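Local coordinates for protein Dhd127_b (Synthetic construct, PDB 6DLM) that pairs with the Dhd127_a chain to form a computationally designed coiled-coil heterodimer, at residues B[29-32]-B[33-37]; B[61-64]-B[65-68]. All blocks are in the same frame, centred on the assembly; numbering follows the deposited sequence.

Interaction 1: residues B[29-32]-B[33-37]; sequences QKEL and LEILK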
# COMPACT_ATOMS: atom_id res chain seq x y z
N GLN B 29 3.80 -4.17 8.25
CA GLN B 29 3.94 -5.46 7.60
C GLN B 29 5.40 -5.97 7.58
O GLN B 29 5.64 -7.16 7.69
CB GLN B 29 3.33 -5.41 6.21
CG GLN B 29 1.82 -5.38 6.27
CD GLN B 29 1.24 -6.75 6.59
OE1 GLN B 29 1.64 -7.74 6.01
NE2 GLN B 29 0.28 -6.80 7.50
N LYS B 30 6.37 -5.08 7.38
CA LYS B 30 7.76 -5.49 7.44
C LYS B 30 8.13 -6.01 8.85
O LYS B 30 8.83 -7.00 8.96
CB LYS B 30 8.68 -4.34 7.03
CG LYS B 30 10.13 -4.76 6.88
CD LYS B 30 10.29 -5.94 5.94
CE LYS B 30 9.93 -5.56 4.51
NZ LYS B 30 10.40 -6.55 3.49
N GLU B 31 7.67 -5.35 9.90
CA GLU B 31 7.97 -5.87 11.24
C GLU B 31 7.36 -7.27 11.39
O GLU B 31 8.02 -8.18 11.87
CB GLU B 31 7.44 -4.95 12.34
CG GLU B 31 7.65 -5.51 13.75
CD GLU B 31 7.03 -4.67 14.85
OE1 GLU B 31 6.67 -3.52 14.59
OE2 GLU B 31 6.93 -5.14 15.99
N LEU B 32 6.14 -7.43 10.91
CA LEU B 32 5.48 -8.72 11.00
C LEU B 32 6.27 -9.80 10.25
O LEU B 32 6.52 -10.86 10.78
CB LEU B 32 4.08 -8.58 10.41
CG LEU B 32 3.19 -9.81 10.26
CD1 LEU B 32 3.00 -10.51 11.58
CD2 LEU B 32 1.84 -9.43 9.67
N LEU B 33 6.70 -9.50 9.03
CA LEU B 33 7.49 -10.45 8.26
C LEU B 33 8.85 -10.76 8.91
O LEU B 33 9.27 -11.91 8.95
CB LEU B 33 7.70 -9.93 6.86
CG LEU B 33 8.64 -10.75 5.98
CD1 LEU B 33 8.14 -12.18 5.83
CD2 LEU B 33 8.78 -10.08 4.63
N GLU B 34 9.54 -9.75 9.40
CA GLU B 34 10.82 -9.97 10.07
C GLU B 34 10.66 -10.84 11.33
O GLU B 34 11.48 -11.71 11.60
CB GLU B 34 11.52 -8.65 10.36
CG GLU B 34 12.00 -8.00 9.08
CD GLU B 34 13.00 -6.87 9.28
OE1 GLU B 34 12.87 -6.12 10.25
OE2 GLU B 34 13.91 -6.74 8.45
N ILE B 35 9.62 -10.60 12.10
CA ILE B 35 9.35 -11.43 13.26
C ILE B 35 9.02 -12.88 12.88
O ILE B 35 9.53 -13.80 13.48
CB ILE B 35 8.17 -10.86 14.07
CG1 ILE B 35 8.56 -9.52 14.69
CG2 ILE B 35 7.73 -11.84 15.14
CD1 ILE B 35 7.41 -8.82 15.39
N LEU B 36 8.20 -13.05 11.85
CA LEU B 36 7.81 -14.39 11.38
C LEU B 36 9.00 -15.22 10.91
O LEU B 36 9.08 -16.40 11.22
CB LEU B 36 6.78 -14.28 10.25
CG LEU B 36 5.36 -13.92 10.67
CD1 LEU B 36 4.49 -13.71 9.45
CD2 LEU B 36 4.78 -15.01 11.55
N LYS B 37 9.95 -14.62 10.20
CA LYS B 37 11.15 -15.33 9.78
C LYS B 37 11.97 -15.89 10.96
O LYS B 37 12.65 -16.89 10.79
CB LYS B 37 12.02 -14.43 8.92
CG LYS B 37 11.33 -14.00 7.65
CD LYS B 37 11.89 -12.68 7.15
CE LYS B 37 12.87 -12.88 6.01
NZ LYS B 37 12.17 -12.86 4.70
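Ile-35 lays its CD1 methyl against the aliphatic stem of Glu-31, one helical turn earlier, with CD1 3.7 Å from Glu-31 CG. The two side chains run side by side in the same direction. In Ile-35, CG1 sits beside the backbone N (chi1 -67°), which turns that branch back over the preceding turn, where CG1 lies 3.2 Å from the carbonyl oxygen of Glu-31. Glu-31 is extended; its carboxylate stays level with the methyl, OE2 3.8 Å from Ile-35 CD1, and forms a salt bridge with Arg-45 on helix 44-75. Cutting Ile-35 back to an alanine would take away CD1 and is likely to leave the stem of Glu-31 and Val-46 without this apolar cover. The apolar pair of the contact comes one residue on: Leu-32 and Leu-36 point the same way and meet through their CD1 methyls at 4.1 Å. The rotamers differ in a way that brings the two ends together: CG of Leu-32 lies anti to its own N (chi1 175°) and leans toward the next turn, whereas CG of Leu-36 swings back beside its N. Both leucines are buried; Leu-32 also packs on Val-46, and Leu-36 on Leu-36 of the Dhd127_a chain. On another flank, Lys-30 bends at two torsions and crosses Glu-34, with Lys-30 CD 4.1 Å from Glu-34 CG. Their charged ends stay apart. Beneath the side chains, four successive i to i+4 bonds hold the backbone. Buried Gln-29 directs NE2 to Ser-53 and to Ser-29 of the Dhd127_a chain. Leucines turned inward, a polar glutamine among them and charged residues at the margin are characteristic of an amphipathic helix in a designed coiled-coil bundle with a buried hydrogen-bond network.

Interaction 2: residues B[61-64]-B[65-68]; sequences RRQS and DRNV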
# COMPACT_ATOMS: atom_id res chain seq x y z
N ARG B 61 -8.00 2.32 1.96
CA ARG B 61 -8.99 2.11 0.93
C ARG B 61 -9.98 3.28 0.86
O ARG B 61 -10.27 3.77 -0.21
CB ARG B 61 -9.72 0.78 1.14
CG ARG B 61 -11.10 0.69 0.54
CD ARG B 61 -11.10 0.60 -0.97
NE ARG B 61 -10.46 -0.61 -1.48
CZ ARG B 61 -10.34 -0.89 -2.77
NH1 ARG B 61 -10.81 -0.05 -3.67
NH2 ARG B 61 -9.75 -2.00 -3.16
N ARG B 62 -10.46 3.75 2.00
CA ARG B 62 -11.38 4.88 1.96
C ARG B 62 -10.73 6.13 1.36
O ARG B 62 -11.32 6.78 0.52
CB ARG B 62 -11.89 5.22 3.37
CG ARG B 62 -12.83 6.41 3.39
CD ARG B 62 -13.21 6.80 4.81
NE ARG B 62 -12.14 7.52 5.48
CZ ARG B 62 -11.88 8.80 5.27
NH1 ARG B 62 -12.61 9.48 4.41
NH2 ARG B 62 -10.88 9.39 5.91
N GLN B 63 -9.51 6.47 1.78
CA GLN B 63 -8.83 7.64 1.21
C GLN B 63 -8.53 7.50 -0.28
O GLN B 63 -8.74 8.43 -1.03
CB GLN B 63 -7.53 7.92 1.95
CG GLN B 63 -7.75 8.44 3.35
CD GLN B 63 -6.48 8.90 4.03
OE1 GLN B 63 -5.49 9.21 3.38
NE2 GLN B 63 -6.50 8.93 5.35
N SER B 64 -8.04 6.34 -0.68
CA SER B 64 -7.73 6.09 -2.08
C SER B 64 -8.99 6.21 -2.95
O SER B 64 -8.95 6.85 -3.98
CB SER B 64 -7.13 4.70 -2.24
OG SER B 64 -6.94 4.38 -3.59
N ASP B 65 -10.09 5.63 -2.51
CA ASP B 65 -11.33 5.71 -3.27
C ASP B 65 -11.73 7.18 -3.46
O ASP B 65 -12.13 7.57 -4.54
CB ASP B 65 -12.45 4.99 -2.53
CG ASP B 65 -12.39 3.48 -2.66
OD1 ASP B 65 -11.52 2.97 -3.39
OD2 ASP B 65 -13.22 2.80 -2.04
N ARG B 66 -11.60 7.97 -2.41
CA ARG B 66 -11.92 9.39 -2.49
C ARG B 66 -11.00 10.13 -3.45
O ARG B 66 -11.45 10.93 -4.26
CB ARG B 66 -11.85 10.01 -1.11
CG ARG B 66 -12.06 11.51 -1.09
CD ARG B 66 -10.82 12.22 -0.57
NE ARG B 66 -10.65 12.05 0.86
CZ ARG B 66 -9.48 11.86 1.46
NH1 ARG B 66 -8.38 11.63 0.75
NH2 ARG B 66 -9.41 11.90 2.77
N ASN B 67 -9.70 9.86 -3.37
CA ASN B 67 -8.73 10.49 -4.27
C ASN B 67 -8.98 10.11 -5.73
O ASN B 67 -8.84 10.93 -6.61
CB ASN B 67 -7.30 10.12 -3.87
CG ASN B 67 -6.91 10.70 -2.53
OD1 ASN B 67 -7.63 11.52 -1.98
ND2 ASN B 67 -5.78 10.29 -2.01
N VAL B 68 -9.34 8.86 -5.96
CA VAL B 68 -9.66 8.41 -7.30
C VAL B 68 -10.88 9.17 -7.84
O VAL B 68 -10.89 9.57 -8.99
CB VAL B 68 -9.91 6.91 -7.34
CG1 VAL B 68 -10.51 6.50 -8.67
CG2 VAL B 68 -8.60 6.18 -7.08
O HOH W 1 -5.38 10.98 1.21
O HOH W 2 -8.83 2.48 -4.20
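Arg-61 and Asp-65 join consecutive turns of the helix through a salt bridge, NH1 to OD1 at 3.1 Å. The carboxylate oxygen offers its syn lone pair and lies near the guanidinium plane, although the two flat groups are turned 59° against each other. Bends at chi2 and chi3 bring the arginine across the acid, which meets the guanidinium at its edge; Arg-61 CD comes within 3.2 Å of Asp-65 OD2, while NH2 goes on to a salt bridge with Glu-23 of the Dhd127_a chain. Water 2 donates to OD1 and also bonds Ser-64 OG, tying the buried serine to the pair.

The closely packed part lies toward helix 7-37, where Gln-63 and Asn-67 are buried. Arg-66 runs alongside Gln-63, its guanidinium face under Gln-63 CA, and its NH1 gives Asn-67 OD1 a hydrogen bond of 2.8 Å almost exactly in the guanidinium plane. That same oxygen also bonds Ser-14. Water 1 donates to Gln-63 OE1 and accepts from Arg-66 NH1, with a weak third bond from Asn-67 ND2; Gln-63 NE2 turns to Glu-59.

By contrast, the exposed side is looser. Arg-62 starts out extended but turns at chi3 (77°), which brings its guanidinium back toward that of Arg-66, the two NH2 atoms 4.3 Å apart. Glu-59, salt-bridged to Arg-62, probably offsets the repulsion between these like charges. The chemistry implies that this stretch is held largely by directional polar bonds, two of its bridges made by water, which probably set the orientations of Gln-63, Arg-66 and Asn-67.

In the fold
The two interactions come in series along the chain: interaction 1 lies near the end of helix 7-37, and interaction 2 is within helix 44-75, which follows it. Their centres are 27 Å apart and their nearest atoms about 13 Å, so they do not touch, and they sit on opposite sides of the chain's centre. Each is nevertheless tied to the other helix of the hairpin, residues 29-37 resting on the start of helix 44-75 and residues 61-68 on the earlier part of helix 7-37. Both also meet the Dhd127_a chain. The pairing surface is thus distributed along the bundle, consistent with a heterodimer whose specificity was designed over its length.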